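Local coordinates for protein serine protease pet (Escherichia coli, PDB 4OM9) that probably acts as a secreted serine protease, the passenger domain of an autotransporter enterotoxin, with alpha-fodrin a likely target, at residues A494-D499 and A512-Q517; Q468-Y473 and T618-L623; L593-N598 and I612-K617. All coordinates share one frame; numbering follows the deposited sequence.

Contact 1. Residues A494-D499 and A512-Q517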
loop_
_atom_site.group_PDB
_atom_site.type_symbol
_atom_site.label_atom_id
_atom_site.label_comp_id
_atom_site.label_asym_id
_atom_site.label_seq_id
_atom_site.Cartn_x
_atom_site.Cartn_y
_atom_site.Cartn_z
ATOM N N ALA A 494 -18.325 -13.178 3.514
ATOM C CA ALA A 494 -18.243 -11.890 4.191
ATOM C C ALA A 494 -16.817 -11.334 4.188
ATOM O O ALA A 494 -16.231 -11.072 5.249
ATOM C CB ALA A 494 -18.762 -12.014 5.617
ATOM N N ARG A 495 -16.270 -11.129 2.995
ATOM C CA ARG A 495 -14.872 -10.740 2.861
ATOM C C ARG A 495 -14.672 -9.263 3.097
ATOM O O ARG A 495 -15.218 -8.435 2.376
ATOM C CB ARG A 495 -14.331 -11.109 1.474
ATOM C CG ARG A 495 -14.034 -12.589 1.304
ATOM C CD ARG A 495 -13.551 -12.924 -0.092
ATOM N NE ARG A 495 -14.448 -13.867 -0.746
ATOM C CZ ARG A 495 -14.301 -15.185 -0.715
ATOM N NH1 ARG A 495 -13.286 -15.740 -0.055
ATOM N NH2 ARG A 495 -15.182 -15.950 -1.348
ATOM N N LEU A 496 -13.896 -8.952 4.134
ATOM C CA LEU A 496 -13.406 -7.606 4.386
ATOM C C LEU A 496 -12.039 -7.458 3.729
ATOM O O LEU A 496 -11.086 -8.173 4.082
ATOM C CB LEU A 496 -13.311 -7.319 5.881
ATOM C CG LEU A 496 -12.633 -5.991 6.212
ATOM C CD1 LEU A 496 -13.371 -4.839 5.542
ATOM C CD2 LEU A 496 -12.501 -5.764 7.716
ATOM N N ILE A 497 -11.966 -6.540 2.765
ATOM C CA ILE A 497 -10.759 -6.289 1.988
ATOM C C ILE A 497 -10.167 -4.916 2.313
ATOM O O ILE A 497 -10.824 -3.903 2.146
ATOM C CB ILE A 497 -11.064 -6.383 0.486
ATOM C CG1 ILE A 497 -11.659 -7.757 0.172
ATOM C CG2 ILE A 497 -9.806 -6.120 -0.338
ATOM C CD1 ILE A 497 -12.704 -7.743 -0.932
ATOM N N LEU A 498 -8.940 -4.887 2.812
ATOM C CA LEU A 498 -8.297 -3.624 3.151
ATOM C C LEU A 498 -7.308 -3.257 2.051
ATOM O O LEU A 498 -6.374 -4.045 1.768
ATOM C CB LEU A 498 -7.593 -3.708 4.502
ATOM C CG LEU A 498 -8.392 -3.621 5.822
ATOM C CD1 LEU A 498 -9.928 -3.428 5.641
ATOM C CD2 LEU A 498 -8.090 -4.800 6.730
ATOM N N ASP A 499 -7.545 -2.087 1.445
ATOM C CA ASP A 499 -6.833 -1.512 0.284
ATOM C C ASP A 499 -5.865 -0.410 0.653
ATOM O O ASP A 499 -5.145 0.122 -0.214
ATOM C CB ASP A 499 -7.831 -0.872 -0.702
ATOM C CG ASP A 499 -7.792 -1.501 -2.043
ATOM O OD1 ASP A 499 -7.070 -2.499 -2.164
ATOM O OD2 ASP A 499 -8.487 -1.031 -2.961
ATOM N N ALA A 512 -15.457 -14.787 9.445
ATOM C CA ALA A 512 -15.585 -14.046 8.176
ATOM C C ALA A 512 -14.217 -13.653 7.619
ATOM O O ALA A 512 -13.343 -13.254 8.370
ATOM C CB ALA A 512 -16.457 -12.790 8.375
ATOM N N PRO A 513 -14.021 -13.754 6.296
ATOM C CA PRO A 513 -12.656 -13.609 5.763
ATOM C C PRO A 513 -12.085 -12.179 5.774
ATOM O O PRO A 513 -12.803 -11.190 5.642
ATOM C CB PRO A 513 -12.786 -14.105 4.311
ATOM C CG PRO A 513 -14.140 -14.771 4.230
ATOM C CD PRO A 513 -14.991 -14.070 5.238
ATOM N N LEU A 514 -10.771 -12.108 5.943
ATOM C CA LEU A 514 -10.020 -10.884 5.807
ATOM C C LEU A 514 -9.046 -11.012 4.632
ATOM O O LEU A 514 -8.431 -12.068 4.415
ATOM C CB LEU A 514 -9.252 -10.554 7.083
ATOM C CG LEU A 514 -8.639 -9.148 7.050
ATOM C CD1 LEU A 514 -9.705 -8.117 7.399
ATOM C CD2 LEU A 514 -7.463 -9.033 7.988
ATOM N N VAL A 515 -8.926 -9.920 3.888
ATOM C CA VAL A 515 -8.012 -9.807 2.762
ATOM C C VAL A 515 -7.223 -8.521 2.883
ATOM O O VAL A 515 -7.800 -7.437 3.041
ATOM C CB VAL A 515 -8.746 -9.806 1.427
ATOM C CG1 VAL A 515 -7.783 -9.476 0.305
ATOM C CG2 VAL A 515 -9.400 -11.162 1.202
ATOM N N MET A 516 -5.906 -8.656 2.870
ATOM C CA MET A 516 -5.013 -7.521 2.798
ATOM C C MET A 516 -4.337 -7.534 1.426
ATOM O O MET A 516 -3.794 -8.571 0.986
ATOM C CB MET A 516 -3.964 -7.560 3.914
ATOM C CG MET A 516 -4.505 -7.582 5.329
ATOM S SD MET A 516 -3.153 -7.943 6.470
ATOM C CE MET A 516 -4.006 -7.959 8.040
ATOM N N GLN A 517 -4.375 -6.389 0.755
ATOM C CA GLN A 517 -3.808 -6.253 -0.581
ATOM C C GLN A 517 -3.449 -4.815 -0.868
ATOM O O GLN A 517 -3.921 -3.904 -0.175
ATOM C CB GLN A 517 -4.794 -6.745 -1.648
ATOM C CG GLN A 517 -6.045 -5.868 -1.756
ATOM C CD GLN A 517 -6.797 -6.047 -3.073
ATOM O OE1 GLN A 517 -7.299 -7.134 -3.382
ATOM N NE2 GLN A 517 -6.899 -4.957 -3.845
#
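Two successive rungs of the beta-helical stalk pair in parallel here, Leu496, Ile497 and Leu498 against Leu514, Val515 and Met516, with strand directions 16° apart. The evidence for the register is an alternating set of backbone bonds: Leu496 N to Pro513 O (2.9 Å), Val515 N to Leu496 O (2.8 Å), Leu498 N to Val515 O (2.8 Å) and Gln517 N to Leu498 O (3.2 Å). On the face carrying the leucines, methyl CD1 of Leu514 touches two side chains of the other strand, Leu496 CD2 at 3.7 Å and Leu498 CD2 at 3.7 Å. Leu496 and Leu514 run side by side, whereas Leu498 comes across Leu514 at a slant. Such like-on-like stacking between coils is a hallmark of the parallel beta-helix, and Phe581, from strand 576-583, packs on Leu498 and Met516 on this face. The reverse face stacks Ile497 on Val515, CG1 to CB at 3.8 Å, with the Tyr620 side chain touching Ile497. Before the strand, the aliphatic CG of Arg495 rests on CB and CG of the Pro513 ring. Past it, Gln517 has CG wedged between its backbone N and carbonyl carbon (chi1 67°), and the chain beyond is extended. Its NE2 reaches the syn side of Asp499 OD1 at 3.0 Å, in a bent bond (134° at the hydrogen). Both partners are buried, and their remaining oxygens are engaged outside the pair: Gln517 OE1 accepts from Tyr620 N, and Asp499 OD2 meets His519 ND1.

Contact 2. Residues Q468-Y473 and T618-L623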
loop_
_atom_site.group_PDB
_atom_site.type_symbol
_atom_site.label_atom_id
_atom_site.label_comp_id
_atom_site.label_asym_id
_atom_site.label_seq_id
_atom_site.Cartn_x
_atom_site.Cartn_y
_atom_site.Cartn_z
ATOM N N GLN A 468 -21.208 -8.360 5.628
ATOM C CA GLN A 468 -21.568 -9.747 5.383
ATOM C C GLN A 468 -21.308 -10.130 3.928
ATOM O O GLN A 468 -21.436 -11.293 3.536
ATOM C CB GLN A 468 -23.031 -9.982 5.746
ATOM C CG GLN A 468 -23.356 -9.675 7.202
ATOM C CD GLN A 468 -24.791 -10.024 7.565
ATOM O OE1 GLN A 468 -25.650 -9.147 7.663
ATOM N NE2 GLN A 468 -25.057 -11.311 7.762
ATOM N N ASN A 469 -20.954 -9.134 3.126
ATOM C CA ASN A 469 -20.644 -9.365 1.734
ATOM C C ASN A 469 -19.335 -8.706 1.411
ATOM O O ASN A 469 -18.771 -7.999 2.250
ATOM C CB ASN A 469 -21.737 -8.820 0.820
ATOM C CG ASN A 469 -23.126 -9.086 1.351
ATOM O OD1 ASN A 469 -23.878 -8.151 1.665
ATOM N ND2 ASN A 469 -23.486 -10.367 1.450
ATOM N N ASN A 470 -18.860 -8.952 0.192
ATOM C CA ASN A 470 -17.619 -8.379 -0.285
ATOM C C ASN A 470 -17.647 -6.870 -0.176
ATOM O O ASN A 470 -18.550 -6.209 -0.701
ATOM C CB ASN A 470 -17.362 -8.774 -1.734
ATOM C CG ASN A 470 -16.793 -10.172 -1.878
ATOM O OD1 ASN A 470 -16.594 -10.898 -0.896
ATOM N ND2 ASN A 470 -16.545 -10.562 -3.115
ATOM N N TYR A 471 -16.655 -6.336 0.520
ATOM C CA TYR A 471 -16.561 -4.908 0.731
ATOM C C TYR A 471 -15.090 -4.509 0.831
ATOM O O TYR A 471 -14.277 -5.212 1.461
ATOM C CB TYR A 471 -17.331 -4.474 1.989
ATOM C CG TYR A 471 -16.790 -3.179 2.545
ATOM C CD1 TYR A 471 -17.091 -1.952 1.953
ATOM C CD2 TYR A 471 -15.944 -3.184 3.638
ATOM C CE1 TYR A 471 -16.561 -0.763 2.454
ATOM C CE2 TYR A 471 -15.427 -2.019 4.139
ATOM C CZ TYR A 471 -15.732 -0.811 3.549
ATOM O OH TYR A 471 -15.179 0.329 4.078
ATOM N N ILE A 472 -14.734 -3.401 0.186
ATOM C CA ILE A 472 -13.364 -2.917 0.276
ATOM C C ILE A 472 -13.294 -1.582 1.016
ATOM O O ILE A 472 -13.940 -0.627 0.626
ATOM C CB ILE A 472 -12.719 -2.757 -1.111
ATOM C CG1 ILE A 472 -12.961 -4.010 -1.952
ATOM C CG2 ILE A 472 -11.226 -2.483 -0.960
ATOM C CD1 ILE A 472 -12.251 -4.005 -3.311
ATOM N N TYR A 473 -12.508 -1.542 2.090
ATOM C CA TYR A 473 -12.191 -0.293 2.759
ATOM C C TYR A 473 -10.971 0.274 2.060
ATOM O O TYR A 473 -9.898 -0.356 2.066
ATOM C CB TYR A 473 -11.937 -0.502 4.256
ATOM C CG TYR A 473 -11.509 0.752 4.994
ATOM C CD1 TYR A 473 -12.258 1.939 4.902
ATOM C CD2 TYR A 473 -10.373 0.750 5.806
ATOM C CE1 TYR A 473 -11.869 3.082 5.579
ATOM C CE2 TYR A 473 -9.972 1.887 6.484
ATOM C CZ TYR A 473 -10.726 3.052 6.375
ATOM O OH TYR A 473 -10.322 4.191 7.047
ATOM N N THR A 618 -5.571 -13.959 -5.879
ATOM C CA THR A 618 -6.812 -13.249 -6.118
ATOM C C THR A 618 -6.747 -11.849 -5.536
ATOM O O THR A 618 -6.519 -11.658 -4.339
ATOM C CB THR A 618 -8.004 -13.999 -5.533
ATOM O OG1 THR A 618 -7.958 -15.363 -5.966
ATOM C CG2 THR A 618 -9.311 -13.364 -5.991
ATOM N N ALA A 619 -6.924 -10.864 -6.402
ATOM C CA ALA A 619 -6.940 -9.477 -5.967
ATOM C C ALA A 619 -8.280 -8.848 -6.323
ATOM O O ALA A 619 -8.986 -9.325 -7.215
ATOM C CB ALA A 619 -5.784 -8.706 -6.579
ATOM N N TYR A 620 -8.636 -7.796 -5.595
ATOM C CA TYR A 620 -9.935 -7.154 -5.764
ATOM C C TYR A 620 -9.796 -5.708 -6.214
ATOM O O TYR A 620 -8.913 -4.984 -5.765
ATOM C CB TYR A 620 -10.738 -7.225 -4.460
ATOM C CG TYR A 620 -10.942 -8.658 -3.983
ATOM C CD1 TYR A 620 -9.905 -9.355 -3.373
ATOM C CD2 TYR A 620 -12.162 -9.311 -4.158
ATOM C CE1 TYR A 620 -10.071 -10.655 -2.952
ATOM C CE2 TYR A 620 -12.335 -10.615 -3.735
ATOM C CZ TYR A 620 -11.285 -11.275 -3.127
ATOM O OH TYR A 620 -11.413 -12.562 -2.699
ATOM N N ILE A 621 -10.667 -5.288 -7.115
ATOM C CA ILE A 621 -10.721 -3.876 -7.474
ATOM C C ILE A 621 -12.153 -3.386 -7.395
ATOM O O ILE A 621 -13.106 -4.186 -7.442
ATOM C CB ILE A 621 -10.155 -3.600 -8.884
ATOM C CG1 ILE A 621 -11.012 -4.264 -9.957
ATOM C CG2 ILE A 621 -8.721 -4.067 -8.979
ATOM C CD1 ILE A 621 -10.585 -3.918 -11.399
ATOM N N ASP A 622 -12.278 -2.062 -7.287
ATOM C CA ASP A 622 -13.540 -1.368 -7.101
ATOM C C ASP A 622 -13.766 -0.519 -8.341
ATOM O O ASP A 622 -13.004 0.403 -8.608
ATOM C CB ASP A 622 -13.475 -0.529 -5.806
ATOM C CG ASP A 622 -14.707 0.382 -5.577
ATOM O OD1 ASP A 622 -15.735 0.251 -6.277
ATOM O OD2 ASP A 622 -14.629 1.223 -4.652
ATOM N N LEU A 623 -14.795 -0.837 -9.112
ATOM C CA LEU A 623 -15.111 -0.062 -10.295
ATOM C C LEU A 623 -15.507 1.407 -10.005
ATOM O O LEU A 623 -15.586 2.222 -10.931
ATOM C CB LEU A 623 -16.218 -0.747 -11.078
ATOM C CG LEU A 623 -15.787 -2.086 -11.689
ATOM C CD1 LEU A 623 -16.923 -2.721 -12.483
ATOM C CD2 LEU A 623 -14.538 -1.907 -12.566
#
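Ile472 meets Tyr620 because its chi1 of -48° sets CG1 beside its own backbone N, and chi2 of -175° then stretches CD1 outward to the end of a straight branch. In Tyr620 the first torsion likewise puts CG beside the backbone N, anti to the carbonyl carbon, and CB is the part of the side chain that receives the isoleucine methyl. The separation of Ile472 CD1 from Tyr620 CB is 3.7 Å, the shortest approach between the segments. Measured from the same CD1, the ring atom CG of Tyr620 is 4.9 Å away, evidence that the methyl sits at the root of the tyrosine and not on its ring. The rest of its surroundings is backbone: Ile472 CD1 lies 4.1 Å from Ile621 C and 4.4 Å from Asp622 N. One methyl thus spans three consecutive residues. The closest pair of alpha carbons, Ile472 CA and Asp622 CA, remains 7.5 Å apart, the short strand axes run at 80° to one another, and only 161 Å² is buried in total. These values describe side-chain packing between crossing strands, not sheet pairing. The isoleucine belongs to a rung of the beta-helix, while 618-622 pairs antiparallel with 640-644 in a separate two-stranded element laid over the outside of that rung. Ile640 of the same element also touches Ile472, and Gln638 OE1 accepts the backbone N-H of Ile472. At the margin, Asn470 approaches the Tyr620 ring obliquely. Asp622 contributes little across the contact beyond its CB; its carboxylate turns to other partners, OD2 receiving bonds from His474 NE2 and Asn628 ND2.

Contact 3. Residues L593-N598 and I612-K617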
loop_
_atom_site.group_PDB
_atom_site.type_symbol
_atom_site.label_atom_id
_atom_site.label_comp_id
_atom_site.label_asym_id
_atom_site.label_seq_id
_atom_site.Cartn_x
_atom_site.Cartn_y
_atom_site.Cartn_z
ATOM N N LEU A 593 -7.378 -15.819 6.101
ATOM C CA LEU A 593 -6.598 -14.622 5.924
ATOM C C LEU A 593 -5.821 -14.750 4.619
ATOM O O LEU A 593 -5.102 -15.722 4.421
ATOM C CB LEU A 593 -5.663 -14.419 7.107
ATOM C CG LEU A 593 -4.664 -13.279 7.000
ATOM C CD1 LEU A 593 -5.378 -11.955 6.844
ATOM C CD2 LEU A 593 -3.788 -13.273 8.218
ATOM N N SER A 594 -5.998 -13.777 3.731
ATOM C CA SER A 594 -5.285 -13.727 2.466
ATOM C C SER A 594 -4.445 -12.458 2.388
ATOM O O SER A 594 -4.936 -11.343 2.627
ATOM C CB SER A 594 -6.250 -13.761 1.271
ATOM O OG SER A 594 -7.130 -14.860 1.349
ATOM N N ILE A 595 -3.174 -12.639 2.070
ATOM C CA ILE A 595 -2.319 -11.530 1.742
ATOM C C ILE A 595 -2.072 -11.645 0.251
ATOM O O ILE A 595 -1.537 -12.660 -0.229
ATOM C CB ILE A 595 -1.002 -11.550 2.523
ATOM C CG1 ILE A 595 -1.290 -11.429 4.020
ATOM C CG2 ILE A 595 -0.098 -10.413 2.059
ATOM C CD1 ILE A 595 -0.091 -11.725 4.890
ATOM N N ALA A 596 -2.501 -10.615 -0.475
ATOM C CA ALA A 596 -2.472 -10.613 -1.924
ATOM C C ALA A 596 -1.499 -9.552 -2.402
ATOM O O ALA A 596 -0.731 -9.017 -1.610
ATOM C CB ALA A 596 -3.865 -10.376 -2.497
ATOM N N ARG A 597 -1.520 -9.280 -3.699
ATOM C CA ARG A 597 -0.431 -8.548 -4.350
ATOM C C ARG A 597 -0.209 -7.168 -3.728
ATOM O O ARG A 597 -1.153 -6.470 -3.390
ATOM C CB ARG A 597 -0.696 -8.423 -5.854
ATOM C CG ARG A 597 -1.990 -7.699 -6.216
ATOM C CD ARG A 597 -1.968 -7.264 -7.680
ATOM N NE ARG A 597 -0.677 -6.670 -8.039
ATOM C CZ ARG A 597 -0.200 -6.606 -9.282
ATOM N NH1 ARG A 597 -0.916 -7.091 -10.285
ATOM N NH2 ARG A 597 0.986 -6.056 -9.521
ATOM N N ASN A 598 1.053 -6.811 -3.537
ATOM C CA ASN A 598 1.418 -5.490 -3.035
ATOM C C ASN A 598 0.906 -5.164 -1.625
ATOM O O ASN A 598 0.725 -4.002 -1.287
ATOM C CB ASN A 598 0.935 -4.420 -4.013
ATOM C CG ASN A 598 1.626 -4.512 -5.344
ATOM O OD1 ASN A 598 1.215 -5.276 -6.225
ATOM N ND2 ASN A 598 2.695 -3.743 -5.499
ATOM N N ILE A 612 -4.667 -19.589 5.870
ATOM C CA ILE A 612 -3.813 -18.440 5.597
ATOM C C ILE A 612 -3.131 -18.566 4.237
ATOM O O ILE A 612 -2.267 -19.437 4.030
ATOM C CB ILE A 612 -2.732 -18.278 6.670
ATOM C CG1 ILE A 612 -3.359 -18.298 8.066
ATOM C CG2 ILE A 612 -1.910 -17.009 6.418
ATOM C CD1 ILE A 612 -2.368 -17.988 9.187
ATOM N N ASN A 613 -3.532 -17.718 3.299
ATOM C CA ASN A 613 -2.876 -17.706 1.999
ATOM C C ASN A 613 -1.993 -16.474 1.868
ATOM O O ASN A 613 -2.474 -15.360 1.650
ATOM C CB ASN A 613 -3.903 -17.770 0.870
ATOM C CG ASN A 613 -4.774 -19.021 0.942
ATOM O OD1 ASN A 613 -4.288 -20.120 1.240
ATOM N ND2 ASN A 613 -6.071 -18.860 0.676
ATOM N N ILE A 614 -0.698 -16.680 2.069
ATOM C CA ILE A 614 0.296 -15.636 1.848
ATOM C C ILE A 614 0.752 -15.636 0.408
ATOM O O ILE A 614 1.247 -16.655 -0.091
ATOM C CB ILE A 614 1.494 -15.830 2.748
ATOM C CG1 ILE A 614 1.004 -16.094 4.177
ATOM C CG2 ILE A 614 2.402 -14.636 2.661
ATOM C CD1 ILE A 614 2.005 -15.756 5.261
ATOM N N GLY A 615 0.588 -14.499 -0.260
ATOM C CA GLY A 615 0.850 -14.397 -1.684
ATOM C C GLY A 615 -0.278 -15.010 -2.492
ATOM O O GLY A 615 -0.040 -15.703 -3.476
ATOM N N ASP A 616 -1.506 -14.775 -2.052
ATOM C CA ASP A 616 -2.712 -15.214 -2.754
ATOM C C ASP A 616 -2.843 -14.506 -4.098
ATOM O O ASP A 616 -2.552 -13.311 -4.207
ATOM C CB ASP A 616 -3.965 -14.938 -1.892
ATOM C CG ASP A 616 -5.227 -15.571 -2.468
ATOM O OD1 ASP A 616 -5.249 -15.907 -3.666
ATOM O OD2 ASP A 616 -6.203 -15.754 -1.722
ATOM N N LYS A 617 -3.337 -15.237 -5.093
ATOM C CA LYS A 617 -3.371 -14.758 -6.470
ATOM C C LYS A 617 -4.581 -13.900 -6.762
ATOM O O LYS A 617 -4.627 -13.206 -7.779
ATOM C CB LYS A 617 -3.366 -15.936 -7.437
ATOM C CG LYS A 617 -4.754 -16.485 -7.717
ATOM C CD LYS A 617 -4.770 -18.005 -7.787
ATOM C CE LYS A 617 -3.675 -18.545 -8.693
ATOM N NZ LYS A 617 -3.483 -20.009 -8.470
HETATM O O HOH W 1 -2.934 -10.917 -5.613
#
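The CB and OD2 of Asp616 meet Ser594 across the contact. Its CB sits 3.7 Å from Ile595 O and also near Ser594 CB; chi1 of -171° then carries CG anti to the backbone N. At the tip the carboxylate divides its work. OD2 lies 3.6 Å from Ser594 CB and 3.3 Å from Ser594 OG, the latter a weak hydrogen bond at best, whereas OD1 accepts the backbone N-H of Thr618. The same Ile595 O is approached by two successive amides: Asp616 N at 2.8 Å forms the better bond, and Gly615 N, also at 2.8 Å, a weak one with only 123° at the hydrogen. Gly615 has positive phi, and the register confirms an extra residue at this turn, since Ala596 faces Asp616 and not Gly615. A water continues the link, accepting from Arg597 N and donating to Asp616 O. Upstream the pairing is regular: Asn613 N bonds to Leu593 O at 2.8 Å, and Ile595 N to Asn613 O at 2.8 Å. Side chains alternate accordingly. Ser594 and Asn613 share the partly exposed face; Leu593, Ile595, Ile612 and Ile614 share the buried one, where Ile595 CD1 comes no closer than 4.4 Å to Ile614 CG2 and Phe651 packs against both isoleucines. Strand directions only 2° apart, matched residues stacked coil upon coil and an aliphatic face turned toward strand 599-608 are the signature of consecutive rungs in a parallel beta-helix, which in autotransporter passenger domains is right-handed.

In the fold
Contacts 1 and 3 are rung-on-rung pairings within the beta-helix, and they are adjacent: strand 514-520 of contact 1 pairs with strand 592-595 of contact 3, through Met516 N to Ser594 O and Met516 O to Ala596 N. Contact 2 instead sets an outer strand across these rungs; residues 468-473 form the neighbour of strand 496-498, and 618-623 follow directly from contact 3. Burial differs: contacts 1 and 2 are buried, contact 3 only partly. The chemistry follows position. Backbone bonds dominate contacts 1 and 3, but contact 2 relies on apolar packing, its outer strand being tied by a polar bond to contact 1.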